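Local coordinates for DUF2790 domain-containing protein (Pseudomonas aeruginosa, PDB 4F98) that is of unknown function but belongs to the DUF2790 family, is probably made with a signal sequence and pairs with a second copy of itself around an antiparallel sheet, at residues A[15-20]-A[55-60]; A[22-27]-A[48-53]; A[28-33]-A[44-49]; A[38-43]-A[60-65]. All blocks are in the same frame, centred on the assembly; numbering follows the deposited sequence.

Interaction 1 of 4, residues A[15-20]-A[55-60]; sequences EEYHYG and HKIRFL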
loop_
_atom_site.group_PDB
_atom_site.type_symbol
_atom_site.label_atom_id
_atom_site.label_comp_id
_atom_site.label_asym_id
_atom_site.label_seq_id
_atom_site.Cartn_x
_atom_site.Cartn_y
_atom_site.Cartn_z
ATOM N N GLU A 15 -12.416 -11.533 2.916
ATOM C CA GLU A 15 -13.605 -10.774 3.261
ATOM C C GLU A 15 -13.654 -9.452 2.533
ATOM O O GLU A 15 -12.666 -8.982 1.994
ATOM C CB GLU A 15 -13.776 -10.653 4.761
ATOM C CG GLU A 15 -12.779 -9.893 5.486
ATOM C CD GLU A 15 -12.939 -10.046 7.001
ATOM O OE1 GLU A 15 -12.956 -11.190 7.531
ATOM O OE2 GLU A 15 -13.044 -9.004 7.652
ATOM N N GLU A 16 -14.844 -8.881 2.506
ATOM C CA GLU A 16 -15.086 -7.610 1.855
ATOM C C GLU A 16 -14.196 -6.533 2.463
ATOM O O GLU A 16 -14.168 -6.382 3.676
ATOM C CB GLU A 16 -16.575 -7.258 1.990
ATOM C CG GLU A 16 -16.953 -5.905 1.406
ATOM C CD GLU A 16 -18.435 -5.704 1.202
ATOM O OE1 GLU A 16 -19.178 -6.697 1.248
ATOM O OE2 GLU A 16 -18.862 -4.555 0.987
ATOM N N TYR A 17 -13.475 -5.833 1.584
ATOM C CA TYR A 17 -12.672 -4.727 2.067
ATOM C C TYR A 17 -12.875 -3.524 1.120
ATOM O O TYR A 17 -13.276 -3.635 -0.048
ATOM C CB TYR A 17 -11.217 -5.185 2.373
ATOM C CG TYR A 17 -10.247 -4.113 2.822
ATOM C CD1 TYR A 17 -10.439 -3.407 4.006
ATOM C CD2 TYR A 17 -9.160 -3.789 2.047
ATOM C CE1 TYR A 17 -9.575 -2.411 4.395
ATOM C CE2 TYR A 17 -8.275 -2.795 2.446
ATOM C CZ TYR A 17 -8.499 -2.111 3.616
ATOM O OH TYR A 17 -7.639 -1.124 4.045
ATOM N N HIS A 18 -12.762 -2.358 1.736
ATOM C CA HIS A 18 -12.925 -1.079 1.041
ATOM C C HIS A 18 -11.777 -0.194 1.422
ATOM O O HIS A 18 -11.529 0.007 2.608
ATOM C CB HIS A 18 -14.277 -0.435 1.373
ATOM C CG HIS A 18 -15.420 -1.231 0.865
ATOM N ND1 HIS A 18 -15.780 -1.222 -0.459
ATOM C CD2 HIS A 18 -16.220 -2.133 1.478
ATOM C CE1 HIS A 18 -16.794 -2.055 -0.634
ATOM N NE2 HIS A 18 -17.065 -2.640 0.525
ATOM N N TYR A 19 -11.106 0.362 0.419
ATOM C CA TYR A 19 -10.034 1.317 0.666
ATOM C C TYR A 19 -10.529 2.443 1.563
ATOM O O TYR A 19 -11.606 3.001 1.308
ATOM C CB TYR A 19 -9.522 1.946 -0.632
ATOM C CG TYR A 19 -8.526 3.063 -0.366
ATOM C CD1 TYR A 19 -7.177 2.786 -0.148
ATOM C CD2 TYR A 19 -8.942 4.393 -0.282
ATOM C CE1 TYR A 19 -6.253 3.829 0.102
ATOM C CE2 TYR A 19 -8.033 5.435 -0.020
ATOM C CZ TYR A 19 -6.698 5.139 0.189
ATOM O OH TYR A 19 -5.806 6.125 0.473
ATOM N N GLY A 20 -9.752 2.774 2.583
ATOM C CA GLY A 20 -10.077 3.911 3.451
ATOM C C GLY A 20 -10.986 3.573 4.608
ATOM O O GLY A 20 -11.238 4.412 5.476
ATOM N N HIS A 55 -8.870 -11.877 10.235
ATOM C CA HIS A 55 -9.498 -11.393 9.014
ATOM C C HIS A 55 -8.484 -11.412 7.881
ATOM O O HIS A 55 -7.360 -10.925 8.073
ATOM C CB HIS A 55 -9.959 -9.944 9.201
ATOM C CG HIS A 55 -10.880 -9.744 10.363
ATOM N ND1 HIS A 55 -12.248 -9.774 10.232
ATOM C CD2 HIS A 55 -10.637 -9.508 11.675
ATOM C CE1 HIS A 55 -12.812 -9.570 11.414
ATOM N NE2 HIS A 55 -11.854 -9.415 12.307
ATOM N N LYS A 56 -8.851 -12.011 6.755
ATOM C CA LYS A 56 -8.046 -12.001 5.539
ATOM C C LYS A 56 -8.680 -11.060 4.529
ATOM O O LYS A 56 -9.866 -11.204 4.203
ATOM C CB LYS A 56 -7.961 -13.406 4.943
ATOM C CG LYS A 56 -7.183 -13.529 3.614
ATOM C CD LYS A 56 -7.297 -14.954 3.000
ATOM C CE LYS A 56 -6.441 -15.964 3.693
ATOM N NZ LYS A 56 -6.769 -17.345 3.309
ATOM N N ILE A 57 -7.881 -10.134 4.014
ATOM C CA ILE A 57 -8.316 -9.158 3.000
ATOM C C ILE A 57 -7.286 -9.145 1.873
ATOM O O ILE A 57 -6.101 -9.401 2.106
ATOM C CB ILE A 57 -8.545 -7.763 3.602
ATOM C CG1 ILE A 57 -7.323 -7.290 4.397
ATOM C CG2 ILE A 57 -9.809 -7.776 4.491
ATOM C CD1 ILE A 57 -7.365 -5.824 4.825
ATOM N N ARG A 58 -7.747 -8.922 0.653
ATOM C CA ARG A 58 -6.862 -8.829 -0.496
ATOM C C ARG A 58 -7.266 -7.649 -1.362
ATOM O O ARG A 58 -8.453 -7.410 -1.607
ATOM C CB ARG A 58 -6.801 -10.134 -1.286
ATOM C CG ARG A 58 -5.727 -10.151 -2.378
ATOM C CD ARG A 58 -5.562 -11.500 -3.067
ATOM N NE ARG A 58 -6.840 -12.065 -3.476
ATOM C CZ ARG A 58 -7.369 -13.183 -2.972
ATOM N NH1 ARG A 58 -6.738 -13.893 -2.015
ATOM N NH2 ARG A 58 -8.544 -13.570 -3.423
ATOM N N PHE A 59 -6.257 -6.892 -1.786
ATOM C CA PHE A 59 -6.487 -5.590 -2.401
ATOM C C PHE A 59 -5.222 -5.214 -3.187
ATOM O O PHE A 59 -4.419 -6.107 -3.504
ATOM C CB PHE A 59 -6.925 -4.565 -1.313
ATOM C CG PHE A 59 -5.983 -4.468 -0.138
ATOM C CD1 PHE A 59 -6.023 -5.394 0.892
ATOM C CD2 PHE A 59 -5.087 -3.422 -0.037
ATOM C CE1 PHE A 59 -5.143 -5.323 1.960
ATOM C CE2 PHE A 59 -4.215 -3.329 1.040
ATOM C CZ PHE A 59 -4.254 -4.291 2.055
ATOM N N LEU A 60 -5.063 -3.940 -3.523
ATOM C CA LEU A 60 -3.928 -3.464 -4.311
ATOM C C LEU A 60 -3.146 -2.442 -3.520
ATOM O O LEU A 60 -3.707 -1.698 -2.706
ATOM C CB LEU A 60 -4.414 -2.785 -5.597
ATOM C CG LEU A 60 -5.203 -3.664 -6.560
ATOM C CD1 LEU A 60 -5.839 -2.770 -7.635
ATOM C CD2 LEU A 60 -4.315 -4.771 -7.155
HETATM O O HOH W 1 -11.391 -13.503 6.751
HETATM O O HOH W 2 -10.564 -8.408 0.417
#
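Y17 lies across I57 and F59, and its side chain carries the apolar half of this contact. Its CG is anti to the backbone N (chi1 177°), which starts the ring out over the strand. CB touches the branch methyl CG2 of I57 at 3.6 Å. Beyond it the ring is covered on one face by I57 CD1, which stands 3.7 Å from the centroid of the Y17 ring and almost on its normal, a CH-pi contact. The CD2/CE2 side runs on to F59: Y17 CE2 sits over the centre of the phenyl face in a T-shaped (edge-to-face) pair, planes 60° apart. At the tip, Y17 OH hydrogen-bonds W62 NE1 of the second subunit.

The polar half lies around E15. Its carboxylate stands perpendicular to the imidazole of H55, and H55 ND1 donates to E15 OE2 (2.8 Å) on the syn side, with a weaker bond to OE1. H55 NE2 is held by D49, so both ring nitrogens are engaged. E15 N donates to K56 O at 2.9 Å, and single waters join E15 OE1 to K56 N and E15 O to R58 N. The 15-20 loop thus runs beside outer strand 54-62, which on its other side pairs with strand 40-48, while the second subunit packs against I57 and F59.

Interaction 2 of 4, residues A[22-27]-A[48-53]; sequences QLDVKN and EDHSGE
K26 lays its CB over the centre of the H50 imidazole, a CH-pi contact 3.7 Å from CB to the ring centroid, and CG continues across the NE2/CD2 side. The ring is fixed at its edge by D24: H50 ND1 donates to D24 OD1 at 2.5 Å, a short bond lying in the ring plane, while H50 N reaches D24 OD2 from above the carboxylate plane. One aspartate therefore grips both backbone and side chain of H50, the second position of the type I turn D49-G52. E48 O accepts from K26 N (2.8 Å) and from N27 N (3.2 Å), a classic beta bulge. Beside it N27 and E48 point the same way, and N27 ND2 donates to E48 OE1 at 2.9 Å, 172° at the hydrogen. One water bridges K26 NZ to E48 OE2. D24 O is buried without a polar partner. The contact joins the loop entering strand 27-31 to the turn between strands 40-48 and 54-62, with V25 packing on Y47 and on W62 of the second subunit.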
loop_
_atom_site.group_PDB
_atom_site.type_symbol
_atom_site.label_atom_id
_atom_site.label_comp_id
_atom_site.label_asym_id
_atom_site.label_seq_id
_atom_site.Cartn_x
_atom_site.Cartn_y
_atom_site.Cartn_z
ATOM N N GLN A 22 -12.232 2.355 8.089
ATOM C CA GLN A 22 -11.739 2.189 9.455
ATOM C C GLN A 22 -11.906 0.708 9.823
ATOM O O GLN A 22 -12.982 0.139 9.661
ATOM C CB GLN A 22 -12.528 3.058 10.448
ATOM N N LEU A 23 -10.812 0.075 10.224
ATOM C CA LEU A 23 -10.831 -1.314 10.710
ATOM C C LEU A 23 -10.366 -1.336 12.155
ATOM O O LEU A 23 -9.714 -0.396 12.629
ATOM C CB LEU A 23 -9.933 -2.218 9.852
ATOM C CG LEU A 23 -10.309 -2.392 8.381
ATOM C CD1 LEU A 23 -9.290 -3.290 7.679
ATOM C CD2 LEU A 23 -11.690 -2.964 8.219
ATOM N N ASP A 24 -10.667 -2.438 12.835
ATOM C CA ASP A 24 -10.201 -2.650 14.183
ATOM C C ASP A 24 -8.977 -3.564 14.086
ATOM O O ASP A 24 -9.112 -4.789 14.081
ATOM C CB ASP A 24 -11.284 -3.279 15.051
ATOM C CG ASP A 24 -10.790 -3.539 16.481
ATOM O OD1 ASP A 24 -9.977 -2.736 16.997
ATOM O OD2 ASP A 24 -11.191 -4.545 17.064
ATOM N N VAL A 25 -7.799 -2.958 13.956
ATOM C CA VAL A 25 -6.540 -3.682 13.788
ATOM C C VAL A 25 -5.741 -3.650 15.080
ATOM O O VAL A 25 -5.219 -2.608 15.470
ATOM C CB VAL A 25 -5.692 -3.089 12.628
ATOM C CG1 VAL A 25 -4.379 -3.875 12.472
ATOM C CG2 VAL A 25 -6.497 -3.070 11.310
ATOM N N LYS A 26 -5.638 -4.802 15.738
ATOM C CA LYS A 26 -4.752 -4.939 16.889
ATOM C C LYS A 26 -3.355 -5.334 16.424
ATOM O O LYS A 26 -2.373 -4.710 16.801
ATOM C CB LYS A 26 -5.271 -5.980 17.859
ATOM C CG LYS A 26 -4.475 -6.059 19.153
ATOM C CD LYS A 26 -5.068 -7.087 20.080
ATOM C CE LYS A 26 -4.275 -7.200 21.373
ATOM N NZ LYS A 26 -4.855 -8.221 22.289
ATOM N N ASN A 27 -3.276 -6.407 15.636
ATOM C CA ASN A 27 -2.017 -6.919 15.118
ATOM C C ASN A 27 -2.148 -7.312 13.654
ATOM O O ASN A 27 -3.155 -7.835 13.248
ATOM C CB ASN A 27 -1.552 -8.148 15.917
ATOM C CG ASN A 27 -1.083 -7.797 17.316
ATOM O OD1 ASN A 27 -0.192 -6.964 17.489
ATOM N ND2 ASN A 27 -1.669 -8.439 18.315
ATOM N N GLU A 48 -5.494 -9.350 13.113
ATOM C CA GLU A 48 -6.225 -9.729 14.322
ATOM C C GLU A 48 -6.898 -8.483 14.856
ATOM O O GLU A 48 -6.234 -7.440 14.984
ATOM C CB GLU A 48 -5.239 -10.274 15.356
ATOM C CG GLU A 48 -5.836 -10.640 16.706
ATOM C CD GLU A 48 -4.812 -10.824 17.794
ATOM O OE1 GLU A 48 -3.617 -10.527 17.585
ATOM O OE2 GLU A 48 -5.223 -11.277 18.890
ATOM N N ASP A 49 -8.179 -8.592 15.187
ATOM C CA ASP A 49 -8.900 -7.484 15.799
ATOM C C ASP A 49 -8.813 -7.539 17.330
ATOM O O ASP A 49 -8.261 -8.477 17.889
ATOM C CB ASP A 49 -10.337 -7.383 15.264
ATOM C CG ASP A 49 -11.248 -8.514 15.675
ATOM O OD1 ASP A 49 -11.057 -9.136 16.742
ATOM O OD2 ASP A 49 -12.229 -8.736 14.922
ATOM N N HIS A 50 -9.352 -6.530 18.011
ATOM C CA HIS A 50 -9.245 -6.484 19.481
ATOM C C HIS A 50 -10.073 -7.562 20.188
ATOM O O HIS A 50 -9.753 -7.911 21.328
ATOM C CB HIS A 50 -9.472 -5.058 20.028
ATOM C CG HIS A 50 -8.295 -4.146 19.803
ATOM N ND1 HIS A 50 -8.189 -3.303 18.715
ATOM C CD2 HIS A 50 -7.144 -3.989 20.507
ATOM C CE1 HIS A 50 -7.045 -2.647 18.775
ATOM N NE2 HIS A 50 -6.390 -3.047 19.850
ATOM N N SER A 51 -11.098 -8.104 19.523
ATOM C CA SER A 51 -11.876 -9.216 20.065
ATOM C C SER A 51 -11.109 -10.545 19.970
ATOM O O SER A 51 -11.443 -11.500 20.669
ATOM C CB SER A 51 -13.234 -9.324 19.363
ATOM O OG SER A 51 -13.970 -8.117 19.487
ATOM N N GLY A 52 -10.088 -10.601 19.099
ATOM C CA GLY A 52 -9.258 -11.787 18.883
ATOM C C GLY A 52 -9.532 -12.560 17.601
ATOM O O GLY A 52 -8.907 -13.593 17.352
ATOM N N GLU A 53 -10.463 -12.059 16.792
ATOM C CA GLU A 53 -10.788 -12.677 15.518
ATOM C C GLU A 53 -9.796 -12.288 14.423
ATOM O O GLU A 53 -9.303 -11.160 14.410
ATOM C CB GLU A 53 -12.215 -12.265 15.115
ATOM C CG GLU A 53 -13.295 -12.808 16.099
ATOM C CD GLU A 53 -13.375 -14.301 16.035
ATOM O OE1 GLU A 53 -13.196 -14.836 14.933
ATOM O OE2 GLU A 53 -13.607 -14.957 17.064
HETATM O O HOH W 3 -12.977 -6.428 17.444
HETATM O O HOH W 4 -7.079 -9.807 20.196
HETATM O O HOH W 5 -7.301 -7.107 22.746
HETATM O O HOH W 6 -3.894 -10.570 21.144
#

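Interaction 3 of 4, residues A[28-33]-A[44-49]; sequences VLHRTD and TVVYED
L29 and H30 both face V46 in a classic beta bulge within the antiparallel hairpin of strands 27-31 and 40-48. V46 O takes two donors, L29 N at 2.8 Å and H30 N at 3.1 Å, and V46 N returns a bond to H30 O. The extra residue shifts the register by one between the V28-Y47 and H30-V46 pairs. On the face shared with V46, the CB atoms of H30 and V46 meet at 4.0 Å; on the other, V28 CG1 touches V45 CG1 (4.2 Å) and R31 CB touches V45 CG2.

Further out, R31 bends at chi2 and chi3, and its guanidinium bonds T32 O, forms a salt bridge with E61 and reaches W62 and G63 backbone oxygens of the second subunit. V45 pairs with I57 and Y47 with H55 on the third strand. The end of the pairing is closed by T32: T32 N donates to T44 O, and T32 OG1, anti to its own carbonyl carbon (chi1 -52°), receives T44 N at 2.9 Å and 173°.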
loop_
_atom_site.group_PDB
_atom_site.type_symbol
_atom_site.label_atom_id
_atom_site.label_comp_id
_atom_site.label_asym_id
_atom_site.label_seq_id
_atom_site.Cartn_x
_atom_site.Cartn_y
_atom_site.Cartn_z
ATOM N N VAL A 28 -1.096 -7.074 12.899
ATOM C CA VAL A 28 -0.969 -7.539 11.524
ATOM C C VAL A 28 -0.140 -8.821 11.596
ATOM O O VAL A 28 1.022 -8.809 12.012
ATOM C CB VAL A 28 -0.307 -6.473 10.617
ATOM C CG1 VAL A 28 -0.123 -7.011 9.192
ATOM C CG2 VAL A 28 -1.118 -5.169 10.624
ATOM N N LEU A 29 -0.747 -9.936 11.205
ATOM C CA LEU A 29 -0.068 -11.240 11.282
ATOM C C LEU A 29 0.619 -11.663 10.003
ATOM O O LEU A 29 1.593 -12.411 10.047
ATOM C CB LEU A 29 -1.058 -12.315 11.714
ATOM C CG LEU A 29 -1.794 -12.098 13.058
ATOM C CD1 LEU A 29 -2.533 -13.367 13.416
ATOM C CD2 LEU A 29 -0.880 -11.648 14.171
ATOM N N HIS A 30 0.121 -11.202 8.861
ATOM C CA HIS A 30 0.704 -11.521 7.571
ATOM C C HIS A 30 0.473 -10.366 6.631
ATOM O O HIS A 30 -0.596 -9.767 6.628
ATOM C CB HIS A 30 0.045 -12.768 6.950
ATOM C CG HIS A 30 0.472 -13.014 5.538
ATOM N ND1 HIS A 30 -0.316 -12.700 4.459
ATOM C CD2 HIS A 30 1.640 -13.462 5.028
ATOM C CE1 HIS A 30 0.343 -12.963 3.347
ATOM N NE2 HIS A 30 1.534 -13.434 3.662
ATOM N N ARG A 31 1.477 -10.063 5.822
ATOM C CA ARG A 31 1.292 -9.199 4.662
ATOM C C ARG A 31 2.250 -9.640 3.574
ATOM O O ARG A 31 3.390 -10.009 3.846
ATOM C CB ARG A 31 1.452 -7.718 5.050
ATOM C CG ARG A 31 2.833 -7.276 5.551
ATOM C CD ARG A 31 3.606 -6.576 4.489
ATOM N NE ARG A 31 3.060 -5.255 4.157
ATOM C CZ ARG A 31 2.608 -4.834 2.970
ATOM N NH1 ARG A 31 2.642 -5.601 1.882
ATOM N NH2 ARG A 31 2.145 -3.593 2.863
ATOM N N THR A 32 1.792 -9.629 2.328
ATOM C CA THR A 32 2.606 -10.001 1.168
ATOM C C THR A 32 3.918 -9.219 1.166
ATOM O O THR A 32 3.928 -8.019 1.424
ATOM C CB THR A 32 1.860 -9.684 -0.134
ATOM O OG1 THR A 32 0.554 -10.284 -0.050
ATOM C CG2 THR A 32 2.648 -10.193 -1.354
ATOM N N ASP A 33 5.022 -9.895 0.891
ATOM C CA ASP A 33 6.293 -9.174 0.756
ATOM C C ASP A 33 6.360 -8.624 -0.680
ATOM O O ASP A 33 6.678 -9.334 -1.644
ATOM C CB ASP A 33 7.531 -10.006 1.120
ATOM C CG ASP A 33 8.781 -9.128 1.332
ATOM O OD1 ASP A 33 8.737 -7.925 0.979
ATOM O OD2 ASP A 33 9.821 -9.629 1.824
ATOM N N THR A 44 -2.120 -9.262 0.101
ATOM C CA THR A 44 -2.990 -9.935 1.040
ATOM C C THR A 44 -2.510 -9.634 2.444
ATOM O O THR A 44 -1.313 -9.718 2.717
ATOM C CB THR A 44 -2.990 -11.433 0.798
ATOM O OG1 THR A 44 -3.404 -11.659 -0.553
ATOM C CG2 THR A 44 -3.932 -12.152 1.763
ATOM N N VAL A 45 -3.437 -9.279 3.313
ATOM C CA VAL A 45 -3.198 -9.038 4.722
ATOM C C VAL A 45 -4.057 -9.974 5.567
ATOM O O VAL A 45 -5.226 -10.178 5.262
ATOM C CB VAL A 45 -3.471 -7.563 5.105
ATOM C CG1 VAL A 45 -3.469 -7.367 6.637
ATOM C CG2 VAL A 45 -2.457 -6.644 4.423
ATOM N N VAL A 46 -3.457 -10.578 6.598
ATOM C CA VAL A 46 -4.210 -11.195 7.682
ATOM C C VAL A 46 -3.949 -10.372 8.931
ATOM O O VAL A 46 -2.798 -10.165 9.308
ATOM C CB VAL A 46 -3.869 -12.665 7.902
ATOM C CG1 VAL A 46 -4.681 -13.255 9.092
ATOM C CG2 VAL A 46 -4.077 -13.441 6.594
ATOM N N TYR A 47 -5.012 -9.895 9.560
ATOM C CA TYR A 47 -4.910 -9.116 10.793
ATOM C C TYR A 47 -5.828 -9.689 11.875
ATOM O O TYR A 47 -6.807 -10.370 11.588
ATOM C CB TYR A 47 -5.147 -7.601 10.528
ATOM C CG TYR A 47 -6.569 -7.197 10.297
ATOM C CD1 TYR A 47 -7.405 -6.878 11.367
ATOM C CD2 TYR A 47 -7.093 -7.153 9.008
ATOM C CE1 TYR A 47 -8.729 -6.531 11.157
ATOM C CE2 TYR A 47 -8.437 -6.791 8.791
ATOM C CZ TYR A 47 -9.246 -6.501 9.865
ATOM O OH TYR A 47 -10.558 -6.162 9.679
ATOM N N GLU A 48 -5.494 -9.350 13.113
ATOM C CA GLU A 48 -6.225 -9.729 14.322
ATOM C C GLU A 48 -6.898 -8.483 14.856
ATOM O O GLU A 48 -6.234 -7.440 14.984
ATOM C CB GLU A 48 -5.239 -10.274 15.356
ATOM C CG GLU A 48 -5.836 -10.640 16.706
ATOM C CD GLU A 48 -4.812 -10.824 17.794
ATOM O OE1 GLU A 48 -3.617 -10.527 17.585
ATOM O OE2 GLU A 48 -5.223 -11.277 18.890
ATOM N N ASP A 49 -8.179 -8.592 15.187
ATOM C CA ASP A 49 -8.900 -7.484 15.799
ATOM C C ASP A 49 -8.813 -7.539 17.330
ATOM O O ASP A 49 -8.261 -8.477 17.889
ATOM C CB ASP A 49 -10.337 -7.383 15.264
ATOM C CG ASP A 49 -11.248 -8.514 15.675
ATOM O OD1 ASP A 49 -11.057 -9.136 16.742
ATOM O OD2 ASP A 49 -12.229 -8.736 14.922
#

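Interaction 4 of 4, residues A[38-43]-A[60-65]; sequences TGVVPV and LEWGGS
With chi1 of 172°, V40 places CG1 anti to its backbone N and turns CG2 beside that nitrogen, where CG2 meets the indole of W62. W62 CG is anti to its carbonyl carbon (chi1 -68°), and the ring receives V40 CG2 over one face, offset toward the rim; CG2 is 3.8 Å from the centroid of the five-membered ring, a CH-pi contact. V40 CG1 meanwhile touches L60 CB at 3.9 Å. V43 crosses E61 at about a right angle: V43 CG1 rests on E61 CG (3.6 Å) and V43 CB on E61 CD (3.6 Å). The carboxylate beyond is held by R31, in a salt bridge, and by N34.

These residues belong to the antiparallel hairpin of strands 40-48 and 54-62, whose short segments here diverge strongly from antiparallel, at 130°. V41 and E61 form its hydrogen-bonded pair, V41 N to E61 O at 2.8 Å and E61 N to V41 O at 2.9 Å. Past the strand end, G63 N donates to G39 O (2.8 Å), and one water links G39 N with G63 O and S65 O.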
loop_
_atom_site.group_PDB
_atom_site.type_symbol
_atom_site.label_atom_id
_atom_site.label_comp_id
_atom_site.label_asym_id
_atom_site.label_seq_id
_atom_site.Cartn_x
_atom_site.Cartn_y
_atom_site.Cartn_z
ATOM N N THR A 38 7.611 -2.816 -8.103
ATOM C CA THR A 38 7.354 -1.409 -8.434
ATOM C C THR A 38 5.975 -1.282 -9.049
ATOM O O THR A 38 5.527 -2.166 -9.798
ATOM C CB THR A 38 8.372 -0.795 -9.424
ATOM O OG1 THR A 38 8.400 -1.548 -10.644
ATOM C CG2 THR A 38 9.767 -0.710 -8.798
ATOM N N GLY A 39 5.301 -0.175 -8.730
ATOM C CA GLY A 39 3.973 0.097 -9.249
ATOM C C GLY A 39 2.920 -0.703 -8.495
ATOM O O GLY A 39 3.200 -1.302 -7.455
ATOM N N VAL A 40 1.712 -0.744 -9.040
ATOM C CA VAL A 40 0.583 -1.317 -8.341
ATOM C C VAL A 40 0.592 -2.832 -8.473
ATOM O O VAL A 40 0.705 -3.390 -9.572
ATOM C CB VAL A 40 -0.736 -0.668 -8.780
ATOM C CG1 VAL A 40 -1.909 -1.400 -8.188
ATOM C CG2 VAL A 40 -0.749 0.807 -8.388
ATOM N N VAL A 41 0.427 -3.482 -7.321
ATOM C CA VAL A 41 0.536 -4.928 -7.188
ATOM C C VAL A 41 -0.490 -5.422 -6.173
ATOM O O VAL A 41 -0.925 -4.666 -5.311
ATOM C CB VAL A 41 1.987 -5.348 -6.768
ATOM C CG1 VAL A 41 3.033 -4.995 -7.854
ATOM C CG2 VAL A 41 2.367 -4.763 -5.400
ATOM N N PRO A 42 -0.859 -6.712 -6.238
ATOM C CA PRO A 42 -1.750 -7.257 -5.227
ATOM C C PRO A 42 -1.064 -7.483 -3.891
ATOM O O PRO A 42 0.149 -7.706 -3.806
ATOM C CB PRO A 42 -2.226 -8.590 -5.835
ATOM C CG PRO A 42 -1.150 -8.970 -6.725
ATOM C CD PRO A 42 -0.593 -7.695 -7.303
ATOM N N VAL A 43 -1.861 -7.360 -2.843
ATOM C CA VAL A 43 -1.422 -7.592 -1.474
ATOM C C VAL A 43 -2.532 -8.286 -0.702
ATOM O O VAL A 43 -3.717 -7.960 -0.850
ATOM C CB VAL A 43 -1.009 -6.254 -0.781
ATOM C CG1 VAL A 43 -2.087 -5.188 -0.891
ATOM C CG2 VAL A 43 -0.600 -6.486 0.676
ATOM N N LEU A 60 -5.063 -3.940 -3.523
ATOM C CA LEU A 60 -3.928 -3.464 -4.311
ATOM C C LEU A 60 -3.146 -2.442 -3.520
ATOM O O LEU A 60 -3.707 -1.698 -2.706
ATOM C CB LEU A 60 -4.414 -2.785 -5.597
ATOM C CG LEU A 60 -5.203 -3.664 -6.560
ATOM C CD1 LEU A 60 -5.839 -2.770 -7.635
ATOM C CD2 LEU A 60 -4.315 -4.771 -7.155
ATOM N N GLU A 61 -1.837 -2.402 -3.768
ATOM C CA GLU A 61 -0.964 -1.401 -3.172
ATOM C C GLU A 61 0.175 -1.086 -4.121
ATOM O O GLU A 61 0.384 -1.788 -5.112
ATOM C CB GLU A 61 -0.432 -1.900 -1.840
ATOM C CG GLU A 61 0.605 -3.011 -1.960
ATOM C CD GLU A 61 1.183 -3.456 -0.620
ATOM O OE1 GLU A 61 0.767 -2.956 0.453
ATOM O OE2 GLU A 61 2.074 -4.334 -0.614
ATOM N N TRP A 62 0.925 -0.051 -3.799
ATOM C CA TRP A 62 2.141 0.251 -4.537
ATOM C C TRP A 62 3.296 -0.568 -3.946
ATOM O O TRP A 62 3.429 -0.680 -2.729
ATOM C CB TRP A 62 2.455 1.725 -4.475
ATOM C CG TRP A 62 1.475 2.554 -5.226
ATOM C CD1 TRP A 62 0.166 2.774 -4.913
ATOM C CD2 TRP A 62 1.705 3.249 -6.466
ATOM N NE1 TRP A 62 -0.417 3.593 -5.836
ATOM C CE2 TRP A 62 0.496 3.891 -6.807
ATOM C CE3 TRP A 62 2.817 3.409 -7.304
ATOM C CZ2 TRP A 62 0.361 4.675 -7.957
ATOM C CZ3 TRP A 62 2.678 4.190 -8.455
ATOM C CH2 TRP A 62 1.459 4.810 -8.763
ATOM N N GLY A 63 4.095 -1.157 -4.818
ATOM C CA GLY A 63 5.241 -1.937 -4.396
ATOM C C GLY A 63 6.257 -1.108 -3.638
ATOM O O GLY A 63 6.246 0.125 -3.679
ATOM N N GLY A 64 7.138 -1.801 -2.941
ATOM C CA GLY A 64 8.092 -1.169 -2.071
ATOM C C GLY A 64 9.293 -0.529 -2.727
ATOM O O GLY A 64 10.048 0.125 -2.029
ATOM N N SER A 65 9.459 -0.690 -4.040
ATOM C CA SER A 65 10.625 -0.176 -4.755
ATOM C C SER A 65 10.289 0.973 -5.704
ATOM O O SER A 65 9.172 1.124 -6.157
ATOM C CB SER A 65 11.288 -1.303 -5.539
ATOM O OG SER A 65 11.942 -2.204 -4.657
HETATM O O HOH W 7 6.365 1.205 -6.333
#

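How the interactions relate
All four contacts build on one three-stranded antiparallel sheet in the order 27-31, 40-48, 54-62. Interaction 3 joins the first two strands and interaction 4 the last two, their centres about 15 Å apart and linked by the R31-E61 salt bridge. Interaction 1 lays the 15-20 loop along strand 54-62 and shares L60 with interaction 4. Interaction 2 shares E48 and D49 with interaction 3 and meets interaction 1 where D49 bonds H55; it lies about 24 Å from interaction 4, centre to centre. Along the chain, interactions 2 and 3 nest inside the loop closed by interaction 1, whereas interaction 4 crosses all three. Every contact touches the second subunit, tying the fold to its dimer.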